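Local atomic coordinates of enoyl-[acyl-carrier-protein] reductase [FMN] (Thermotoga maritima, PDB entry 5GVJ), a protein that probably catalyses the NADH-dependent reduction of enoyl-acyl-carrier-protein, using FMN as cofactor, in the manner of the FabK-type reductases. Residues 17-22 against 29-34; 59-62 against 67-70; 8-13 against 112-117. The protein carries 1 engineered substitution. One frame throughout, in Å; residues are numbered along the deposited sequence.

All three contacts pack helices against one parallel sheet, the barrel of a TIM-barrel fold. Helix 6-11 opens contact 3; contact 1 (strand 17-18 with helix 28-36) and contact 2 (helix 50-63 with strand 68-73) follow in series, and strand 114-119 finally closes contact 3 around them. Contacts 1 and 2 have centres about 9 Å apart and meet where A31 CB lies 3.6 Å from L60 CD1, so neighbouring barrel helices share packing. Contact 3 is centred about 15 Å from contact 1 and about 14 Å from contact 2; P67 CG rests 3.5 Å from L11 O. Together they tie the N-terminal helix and two outer helices to the sheet whose loops carry the FMN site.

Contact 1: 17-22 against 29-34; sequences ILMGGM and TLAAAV
M19 lays its thioether along helix 28-36, overlapping L30, A31 and V34. The sulfur sits over the helix backbone, M19 SD being 3.6 Å from A31 CA, with the small A31 methyl beside it. One turn further on, V34 CG2 comes within 3.9 Å of M19 SD and also approaches M19 CB, so it flanks the base of the methionine chain. At the other end the methyl group crosses the L30 branch point at a slant, M19 CE to L30 CG being 3.7 Å. Two torsions produce this course: CG stands between the backbone N and the carbonyl carbon (chi1 76°), and the chain then bends at the thioether (chi3 -104°), turning CE to L30. Between the two segments only apolar groups meet, and all four touching residues are buried, with F196 of helix 193-197 touching both M19 and V34. An alanine in place of M19 would probably open a gap above A31 and leave L30 and V34 without the chain that bridges them. The backbone of M19 has a polar task as well: its O accepts a hydrogen bond from NE2 of Q191, which like G21 two residues on contacts FMN when the cofactor is bound; no FMN is present in this chain. The whole is the first beta-alpha unit of a TIM barrel, in which the loop leaving the strand contributes to the cofactor site.

Contact 2: 59-62 against 67-70; sequences ELRQ and PFGV
With chi1 at 65°, F68 holds its ring between its own backbone N and carbonyl carbon, while L60 swings CG opposite its backbone N (chi1 180°); these two settings point the leucine fork and the phenyl group at each other. The pair joins helix 50-63 to strand 68-73, the second half of a right-handed beta-alpha-beta crossover that begins at strand 41-44 in the TIM barrel. L60 CD2 lies over one ring face as a CH-pi contact, 3.9 Å from the F68 ring centroid and displaced toward the rim on the CD1 side, where L60 CD2 and F68 CD1 are 3.5 Å apart. The other methyl reaches toward the stem of the ring, with L60 CD1 3.9 Å from F68 CB, so the leucine fork spans the ring and its stem. R61 meets a different part of the same ring. Its chain runs extended from CG to NE and carries the guanidinium past the outer edge, the two planes standing 84° apart. The ring is thus edge-on to a guanidinium face, rather than lying flat beneath the charge as in a cation-pi stack. The guanidinium is anchored by a hydrogen bond from NH1 to the carbonyl of E89 and a weak one from NH2 to that of K90, while V91 and P92 also touch F68. On the guanidinium side, F68 CE1 comes to 3.7 Å from R61 NE and F68 CZ to 3.8 Å from R61 NH2.

Contact 3: 8-13 against 112-117; sequences TDLLEI and GTKVIP
One water joins K114 to the end of helix 6-11, gripped by three groups. It accepts from the ammonium, 2.7 Å from K114 NZ, and donates to the backbone carbonyl at 2.9 Å from L10 O. Its second proton goes to the carboxylate over a longer span, 3.3 Å to E12 OE1. The opposite charges themselves do not touch, since K114 NZ and E12 OE1 stay 5.1 Å apart; the water relays between them, and their attraction, together with the helix's carbonyl end, would favour a charged lysine here. L10 O lies in the last turn, which finishes in a Schellman motif: I13 N reaches back to T8 O, and E12, at positive phi, is the C-prime residue. Away from the water the contact is apolar. The lysine chain folds back at chi2 (-62°) and again at chi4 (-50°), curling its methylenes alongside L10, which slides past in the opposite sense. L10 CD1 comes to 3.5 Å from K114 CE, so the aliphatic part of the lysine packs while its tip stays with the water. Deeper in, L11 and I116 reach toward each other tip to tip, L11 CD1 lying 4.0 Å from I116 CD1, and L11 CD1 also stands 4.2 Å from K114 CB. V93 of the adjacent strand 93-97 touches both L11 and I116. Strand 114-119 pairs with that strand through backbone bonds of K114 and I116, and helix 6-11, just ahead of strand 17-18, lies against the N-terminal ends of strands 93-97 and 114-119, with P67, just before strand 68-73, packing on the turn that follows it.

Contact 1: 17-22 against 29-34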
ATOM      1  N   ILE A  17       7.246  14.202  10.571  1.00 12.77           N
ATOM      2  CA  ILE A  17       8.110  13.163  10.025  1.00 15.15           C
ATOM      3  C   ILE A  17       8.804  12.458  11.183  1.00 15.19           C
ATOM      4  O   ILE A  17       9.484  13.110  11.983  1.00 15.15           O
ATOM      5  CB  ILE A  17       9.137  13.755   9.044  1.00 16.29           C
ATOM      6  CG1 ILE A  17       8.407  14.404   7.854  1.00 15.01           C
ATOM      7  CG2 ILE A  17      10.109  12.687   8.566  1.00 15.27           C
ATOM      8  CD1 ILE A  17       9.342  15.157   6.884  1.00 18.18           C
ATOM      9  N   LEU A  18       8.610  11.140  11.297  1.00 15.61           N
ATOM     10  CA  LEU A  18       9.300  10.329  12.294  1.00 17.09           C
ATOM     11  C   LEU A  18      10.274   9.382  11.608  1.00 18.71           C
ATOM     12  O   LEU A  18      10.036   8.947  10.482  1.00 16.13           O
ATOM     13  CB  LEU A  18       8.333   9.481  13.147  1.00 18.06           C
ATOM     14  CG  LEU A  18       6.985   9.949  13.697  1.00 21.34           C
ATOM     15  CD1 LEU A  18       6.501   8.985  14.800  1.00 17.07           C
ATOM     16  CD2 LEU A  18       6.963  11.382  14.154  1.00 29.25           C
ATOM     17  N   MET A  19      11.385   9.078  12.284  1.00 15.78           N
ATOM     18  CA  MET A  19      12.240   7.970  11.881  1.00 14.73           C
ATOM     19  C   MET A  19      11.703   6.683  12.508  1.00 15.24           C
ATOM     20  O   MET A  19      10.755   6.701  13.291  1.00 17.33           O
ATOM     21  CB  MET A  19      13.709   8.222  12.285  1.00 15.52           C
ATOM     22  CG  MET A  19      14.003   8.018  13.752  1.00 15.39           C
ATOM     23  SD  MET A  19      15.751   8.282  14.205  1.00 13.55           S
ATOM     24  CE  MET A  19      16.312   6.595  14.387  1.00 13.87           C
ATOM     25  N   GLY A  20      12.318   5.554  12.163  1.00 15.06           N
ATOM     26  CA  GLY A  20      11.809   4.272  12.628  1.00 19.38           C
ATOM     27  C   GLY A  20      12.080   3.883  14.073  1.00 23.20           C
ATOM     28  O   GLY A  20      11.173   3.434  14.785  1.00 27.48           O
ATOM     29  N   GLY A  21      13.320   4.022  14.524  1.00 22.71           N
ATOM     30  CA  GLY A  21      13.652   3.553  15.866  1.00 23.88           C
ATOM     31  C   GLY A  21      13.700   2.043  15.993  1.00 29.36           C
ATOM     32  O   GLY A  21      13.229   1.486  16.995  1.00 26.87           O
ATOM     33  N   MET A  22      14.247   1.364  14.993  1.00 28.51           N
ATOM     34  CA  MET A  22      14.494  -0.063  15.077  1.00 25.97           C
ATOM     35  C   MET A  22      15.633  -0.343  16.062  1.00 24.06           C
ATOM     36  O   MET A  22      16.463   0.524  16.354  1.00 23.03           O
ATOM     37  CB  MET A  22      14.831  -0.597  13.683  1.00 26.25           C
ATOM     38  CG  MET A  22      14.916  -2.100  13.543  1.00 33.76           C
ATOM     39  SD  MET A  22      15.146  -2.524  11.799  1.00 39.66           S
ATOM     40  CE  MET A  22      16.685  -1.693  11.387  1.00 33.63           C
ATOM     41  N   THR A  29      22.708   8.719  17.894  1.00 17.54           N
ATOM     42  CA  THR A  29      23.318   9.583  16.892  1.00 16.18           C
ATOM     43  C   THR A  29      22.357   9.870  15.743  1.00 14.74           C
ATOM     44  O   THR A  29      22.259  11.014  15.280  1.00 15.39           O
ATOM     45  CB  THR A  29      24.608   8.961  16.348  1.00 24.26           C
ATOM     46  OG1 THR A  29      25.563   8.815  17.408  1.00 31.61           O
ATOM     47  CG2 THR A  29      25.210   9.900  15.370  1.00 26.54           C
ATOM     48  N   LEU A  30      21.661   8.846  15.250  1.00 15.11           N
ATOM     49  CA  LEU A  30      20.684   9.081  14.183  1.00 15.71           C
ATOM     50  C   LEU A  30      19.460   9.810  14.723  1.00 16.25           C
ATOM     51  O   LEU A  30      18.945  10.733  14.080  1.00 13.84           O
ATOM     52  CB  LEU A  30      20.276   7.759  13.531  1.00 16.25           C
ATOM     53  CG  LEU A  30      19.217   7.793  12.419  1.00 14.19           C
ATOM     54  CD1 LEU A  30      19.503   8.874  11.353  1.00 12.33           C
ATOM     55  CD2 LEU A  30      19.143   6.433  11.758  1.00 14.48           C
ATOM     56  N   ALA A  31      18.993   9.418  15.911  1.00 16.27           N
ATOM     57  CA  ALA A  31      17.826  10.069  16.502  1.00 16.21           C
ATOM     58  C   ALA A  31      18.090  11.546  16.773  1.00 13.55           C
ATOM     59  O   ALA A  31      17.239  12.400  16.504  1.00 15.19           O
ATOM     60  CB  ALA A  31      17.426   9.341  17.784  1.00 13.78           C
ATOM     61  N   ALA A  32      19.270  11.874  17.297  1.00 13.91           N
ATOM     62  CA  ALA A  32      19.573  13.276  17.566  1.00 14.23           C
ATOM     63  C   ALA A  32      19.578  14.089  16.280  1.00 13.62           C
ATOM     64  O   ALA A  32      19.143  15.246  16.263  1.00 15.05           O
ATOM     65  CB  ALA A  32      20.912  13.389  18.297  1.00 12.32           C
ATOM     66  N   ALA A  33      20.060  13.495  15.187  1.00 17.08           N
ATOM     67  CA  ALA A  33      20.103  14.200  13.910  1.00 15.52           C
ATOM     68  C   ALA A  33      18.699  14.474  13.376  1.00 15.11           C
ATOM     69  O   ALA A  33      18.412  15.581  12.896  1.00 15.25           O
ATOM     70  CB  ALA A  33      20.919  13.388  12.896  1.00 13.46           C
ATOM     71  N   VAL A  34      17.809  13.481  13.458  1.00 12.35           N
ATOM     72  CA  VAL A  34      16.441  13.676  12.983  1.00 13.00           C
ATOM     73  C   VAL A  34      15.712  14.717  13.840  1.00 13.41           C
ATOM     74  O   VAL A  34      15.035  15.608  13.316  1.00 13.52           O
ATOM     75  CB  VAL A  34      15.694  12.329  12.954  1.00 13.64           C
ATOM     76  CG1 VAL A  34      14.242  12.540  12.532  1.00 12.60           C
ATOM     77  CG2 VAL A  34      16.362  11.372  11.964  1.00 15.88           C
TER

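Contact 2: 59-62 against 67-70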
ATOM      1  N   GLU A  59      23.094  10.732  25.859  1.00 20.14           N
ATOM      2  CA  GLU A  59      23.912  11.216  24.752  1.00 21.75           C
ATOM      3  C   GLU A  59      23.078  11.908  23.689  1.00 19.47           C
ATOM      4  O   GLU A  59      23.573  12.828  23.034  1.00 19.84           O
ATOM      5  CB  GLU A  59      24.754  10.097  24.146  1.00 28.50           C
ATOM      6  CG  GLU A  59      24.080   8.797  23.864  1.00 29.83           C
ATOM      7  CD  GLU A  59      25.108   7.699  23.624  1.00 35.34           C
ATOM      8  OE1 GLU A  59      25.881   7.393  24.562  1.00 42.97           O
ATOM      9  OE2 GLU A  59      25.169   7.175  22.493  1.00 41.19           O
ATOM     10  N   LEU A  60      21.806  11.515  23.509  1.00 18.86           N
ATOM     11  CA  LEU A  60      20.956  12.283  22.603  1.00 17.94           C
ATOM     12  C   LEU A  60      20.782  13.713  23.101  1.00 18.17           C
ATOM     13  O   LEU A  60      20.885  14.668  22.319  1.00 16.00           O
ATOM     14  CB  LEU A  60      19.588  11.603  22.422  1.00 14.89           C
ATOM     15  CG  LEU A  60      18.614  12.324  21.480  1.00 16.07           C
ATOM     16  CD1 LEU A  60      17.726  11.329  20.747  1.00 17.85           C
ATOM     17  CD2 LEU A  60      17.736  13.326  22.225  1.00 16.05           C
ATOM     18  N   ARG A  61      20.511  13.882  24.403  1.00 15.81           N
ATOM     19  CA  ARG A  61      20.289  15.219  24.950  1.00 16.79           C
ATOM     20  C   ARG A  61      21.556  16.072  24.982  1.00 20.23           C
ATOM     21  O   ARG A  61      21.457  17.304  25.058  1.00 17.81           O
ATOM     22  CB  ARG A  61      19.693  15.110  26.355  1.00 20.05           C
ATOM     23  CG  ARG A  61      18.193  14.804  26.344  1.00 18.18           C
ATOM     24  CD  ARG A  61      17.646  14.610  27.748  1.00 20.67           C
ATOM     25  NE  ARG A  61      16.192  14.601  27.742  1.00 19.87           N
ATOM     26  CZ  ARG A  61      15.449  13.894  28.588  1.00 21.64           C
ATOM     27  NH1 ARG A  61      16.029  13.121  29.495  1.00 17.10           N
ATOM     28  NH2 ARG A  61      14.125  13.943  28.504  1.00 20.30           N
ATOM     29  N   GLN A  62      22.739  15.458  24.941  1.00 18.85           N
ATOM     30  CA  GLN A  62      23.952  16.247  24.754  1.00 22.89           C
ATOM     31  C   GLN A  62      24.007  16.888  23.373  1.00 25.84           C
ATOM     32  O   GLN A  62      24.672  17.916  23.204  1.00 18.13           O
ATOM     33  CB  GLN A  62      25.189  15.374  24.981  1.00 24.55           C
ATOM     34  CG  GLN A  62      25.294  14.880  26.420  1.00 27.54           C
ATOM     35  CD  GLN A  62      26.428  13.907  26.628  1.00 36.57           C
ATOM     36  OE1 GLN A  62      27.251  13.697  25.740  1.00 37.56           O
ATOM     37  NE2 GLN A  62      26.476  13.299  27.813  1.00 44.47           N
ATOM     38  N   PRO A  67      12.332  17.581  20.909  1.00 15.32           N
ATOM     39  CA  PRO A  67      11.660  16.335  21.292  1.00 15.03           C
ATOM     40  C   PRO A  67      12.232  15.124  20.573  1.00 14.39           C
ATOM     41  O   PRO A  67      12.802  15.208  19.482  1.00 16.77           O
ATOM     42  CB  PRO A  67      10.197  16.574  20.893  1.00 15.04           C
ATOM     43  CG  PRO A  67      10.027  18.051  20.955  1.00 18.14           C
ATOM     44  CD  PRO A  67      11.370  18.631  20.527  1.00 15.62           C
ATOM     45  N   PHE A  68      12.042  13.973  21.204  1.00 14.90           N
ATOM     46  CA  PHE A  68      12.522  12.705  20.687  1.00 14.90           C
ATOM     47  C   PHE A  68      11.659  11.615  21.294  1.00 16.76           C
ATOM     48  O   PHE A  68      10.966  11.837  22.291  1.00 16.15           O
ATOM     49  CB  PHE A  68      13.999  12.480  21.035  1.00 14.56           C
ATOM     50  CG  PHE A  68      14.244  12.348  22.515  1.00 17.99           C
ATOM     51  CD1 PHE A  68      14.367  13.475  23.310  1.00 17.21           C
ATOM     52  CD2 PHE A  68      14.310  11.093  23.117  1.00 16.24           C
ATOM     53  CE1 PHE A  68      14.572  13.355  24.672  1.00 17.66           C
ATOM     54  CE2 PHE A  68      14.515  10.971  24.482  1.00 16.08           C
ATOM     55  CZ  PHE A  68      14.645  12.100  25.255  1.00 18.25           C
ATOM     56  N   GLY A  69      11.708  10.433  20.690  1.00 15.67           N
ATOM     57  CA  GLY A  69      10.983   9.290  21.193  1.00 16.28           C
ATOM     58  C   GLY A  69      11.909   8.140  21.549  1.00 16.13           C
ATOM     59  O   GLY A  69      13.095   8.111  21.190  1.00 15.54           O
ATOM     60  N   VAL A  70      11.344   7.197  22.299  1.00 17.77           N
ATOM     61  CA  VAL A  70      11.949   5.900  22.565  1.00 18.00           C
ATOM     62  C   VAL A  70      10.942   4.836  22.148  1.00 17.56           C
ATOM     63  O   VAL A  70       9.782   4.875  22.577  1.00 15.67           O
ATOM     64  CB  VAL A  70      12.326   5.716  24.045  1.00 16.81           C
ATOM     65  CG1 VAL A  70      12.721   4.267  24.296  1.00 16.38           C
ATOM     66  CG2 VAL A  70      13.468   6.661  24.441  1.00 17.04           C
TER

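Contact 3: 8-13 against 112-117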
ATOM      1  N   THR A   8       2.392  17.532  14.514  1.00 15.66           N
ATOM      2  CA  THR A   8       3.431  18.482  14.913  1.00 16.59           C
ATOM      3  C   THR A   8       2.995  19.290  16.135  1.00 18.41           C
ATOM      4  O   THR A   8       3.831  19.647  16.977  1.00 17.40           O
ATOM      5  CB  THR A   8       3.808  19.409  13.750  1.00 16.93           C
ATOM      6  OG1 THR A   8       2.697  20.236  13.383  1.00 17.74           O
ATOM      7  CG2 THR A   8       4.248  18.600  12.552  1.00 15.74           C
ATOM      8  N   ASP A   9       1.693  19.553  16.270  1.00 18.74           N
ATOM      9  CA  ASP A   9       1.197  20.221  17.470  1.00 18.08           C
ATOM     10  C   ASP A   9       1.312  19.315  18.685  1.00 18.88           C
ATOM     11  O   ASP A   9       1.807  19.732  19.737  1.00 20.84           O
ATOM     12  CB  ASP A   9      -0.253  20.651  17.271  1.00 19.00           C
ATOM     13  CG  ASP A   9      -0.383  21.795  16.305  1.00 25.40           C
ATOM     14  OD1 ASP A   9       0.531  22.644  16.281  1.00 28.75           O
ATOM     15  OD2 ASP A   9      -1.403  21.847  15.584  1.00 32.60           O
ATOM     16  N   LEU A  10       0.852  18.068  18.556  1.00 16.89           N
ATOM     17  CA  LEU A  10       0.905  17.126  19.666  1.00 17.20           C
ATOM     18  C   LEU A  10       2.330  16.931  20.152  1.00 17.43           C
ATOM     19  O   LEU A  10       2.599  16.951  21.358  1.00 19.48           O
ATOM     20  CB  LEU A  10       0.320  15.788  19.234  1.00 14.63           C
ATOM     21  CG  LEU A  10       0.388  14.644  20.237  1.00 18.37           C
ATOM     22  CD1 LEU A  10      -0.522  14.941  21.428  1.00 24.74           C
ATOM     23  CD2 LEU A  10      -0.028  13.340  19.548  1.00 18.56           C
ATOM     24  N   LEU A  11       3.253  16.709  19.224  1.00 16.52           N
ATOM     25  CA  LEU A  11       4.617  16.348  19.577  1.00 18.83           C
ATOM     26  C   LEU A  11       5.526  17.556  19.754  1.00 17.74           C
ATOM     27  O   LEU A  11       6.677  17.387  20.174  1.00 18.40           O
ATOM     28  CB  LEU A  11       5.190  15.419  18.503  1.00 21.67           C
ATOM     29  CG  LEU A  11       5.080  13.903  18.723  1.00 26.23           C
ATOM     30  CD1 LEU A  11       3.911  13.503  19.590  1.00 16.84           C
ATOM     31  CD2 LEU A  11       5.080  13.163  17.404  1.00 13.45           C
ATOM     32  N   GLU A  12       5.034  18.757  19.437  1.00 19.27           N
ATOM     33  CA  GLU A  12       5.800  19.998  19.548  1.00 21.54           C
ATOM     34  C   GLU A  12       7.080  19.940  18.715  1.00 19.71           C
ATOM     35  O   GLU A  12       8.153  20.351  19.158  1.00 16.81           O
ATOM     36  CB  GLU A  12       6.101  20.327  21.012  1.00 21.17           C
ATOM     37  CG  GLU A  12       4.855  20.621  21.816  1.00 20.56           C
ATOM     38  CD  GLU A  12       5.154  20.870  23.289  1.00 32.63           C
ATOM     39  OE1 GLU A  12       5.599  19.932  23.979  1.00 33.00           O
ATOM     40  OE2 GLU A  12       4.947  22.006  23.753  1.00 41.14           O
ATOM     41  N   ILE A  13       6.962  19.420  17.497  1.00 17.68           N
ATOM     42  CA  ILE A  13       8.062  19.380  16.545  1.00 18.48           C
ATOM     43  C   ILE A  13       7.662  20.191  15.322  1.00 17.49           C
ATOM     44  O   ILE A  13       6.499  20.552  15.132  1.00 17.64           O
ATOM     45  CB  ILE A  13       8.441  17.946  16.142  1.00 14.49           C
ATOM     46  CG1 ILE A  13       7.233  17.245  15.496  1.00 16.62           C
ATOM     47  CG2 ILE A  13       8.913  17.168  17.345  1.00 15.35           C
ATOM     48  CD1 ILE A  13       7.480  15.781  15.197  1.00 17.24           C
ATOM     49  N   GLY A 112       3.057  12.737  31.730  1.00 26.60           N
ATOM     50  CA  GLY A 112       3.252  13.714  30.670  1.00 28.30           C
ATOM     51  C   GLY A 112       3.860  13.194  29.384  1.00 28.52           C
ATOM     52  O   GLY A 112       4.164  13.994  28.491  1.00 26.32           O
ATOM     53  N   THR A 113       4.062  11.888  29.265  1.00 27.02           N
ATOM     54  CA  THR A 113       4.610  11.311  28.048  1.00 22.44           C
ATOM     55  C   THR A 113       3.499  11.124  27.017  1.00 22.00           C
ATOM     56  O   THR A 113       2.377  10.745  27.363  1.00 23.24           O
ATOM     57  CB  THR A 113       5.279   9.977  28.379  1.00 24.12           C
ATOM     58  OG1 THR A 113       6.421  10.217  29.208  1.00 30.10           O
ATOM     59  CG2 THR A 113       5.722   9.247  27.122  1.00 21.06           C
ATOM     60  N   LYS A 114       3.795  11.423  25.747  1.00 21.48           N
ATOM     61  CA  LYS A 114       2.870  11.105  24.656  1.00 15.95           C
ATOM     62  C   LYS A 114       3.105   9.664  24.225  1.00 20.00           C
ATOM     63  O   LYS A 114       4.249   9.265  23.980  1.00 19.15           O
ATOM     64  CB  LYS A 114       3.047  12.050  23.468  1.00 17.70           C
ATOM     65  CG  LYS A 114       2.943  13.537  23.814  1.00 21.04           C
ATOM     66  CD  LYS A 114       1.562  13.877  24.358  1.00 27.60           C
ATOM     67  CE  LYS A 114       1.351  15.386  24.403  1.00 32.37           C
ATOM     68  NZ  LYS A 114       2.474  16.083  25.079  1.00 35.91           N
ATOM     69  N   VAL A 115       2.027   8.885  24.137  1.00 18.14           N
ATOM     70  CA  VAL A 115       2.117   7.446  23.910  1.00 15.08           C
ATOM     71  C   VAL A 115       1.547   7.138  22.531  1.00 16.26           C
ATOM     72  O   VAL A 115       0.398   7.490  22.237  1.00 13.10           O
ATOM     73  CB  VAL A 115       1.384   6.664  25.008  1.00 19.55           C
ATOM     74  CG1 VAL A 115       1.501   5.177  24.763  1.00 18.74           C
ATOM     75  CG2 VAL A 115       1.963   7.041  26.388  1.00 15.69           C
ATOM     76  N   ILE A 116       2.351   6.491  21.687  1.00 17.46           N
ATOM     77  CA  ILE A 116       1.958   6.219  20.303  1.00 16.01           C
ATOM     78  C   ILE A 116       2.225   4.753  19.977  1.00 18.38           C
ATOM     79  O   ILE A 116       3.315   4.426  19.491  1.00 16.71           O
ATOM     80  CB  ILE A 116       2.702   7.138  19.317  1.00 18.15           C
ATOM     81  CG1 ILE A 116       2.522   8.604  19.713  1.00 14.62           C
ATOM     82  CG2 ILE A 116       2.156   6.943  17.887  1.00 16.44           C
ATOM     83  CD1 ILE A 116       3.254   9.588  18.804  1.00 14.62           C
ATOM     84  N   PRO A 117       1.268   3.848  20.211  1.00 19.32           N
ATOM     85  CA  PRO A 117       1.468   2.441  19.846  1.00 19.13           C
ATOM     86  C   PRO A 117       1.520   2.268  18.335  1.00 20.42           C
ATOM     87  O   PRO A 117       0.869   2.996  17.589  1.00 20.83           O
ATOM     88  CB  PRO A 117       0.227   1.737  20.427  1.00 20.05           C
ATOM     89  CG  PRO A 117      -0.380   2.707  21.397  1.00 17.84           C
ATOM     90  CD  PRO A 117      -0.037   4.072  20.846  1.00 15.25           C
TER
HETATM   91  O   HOH W   1       4.502  16.897  23.524  1.00 29.93           O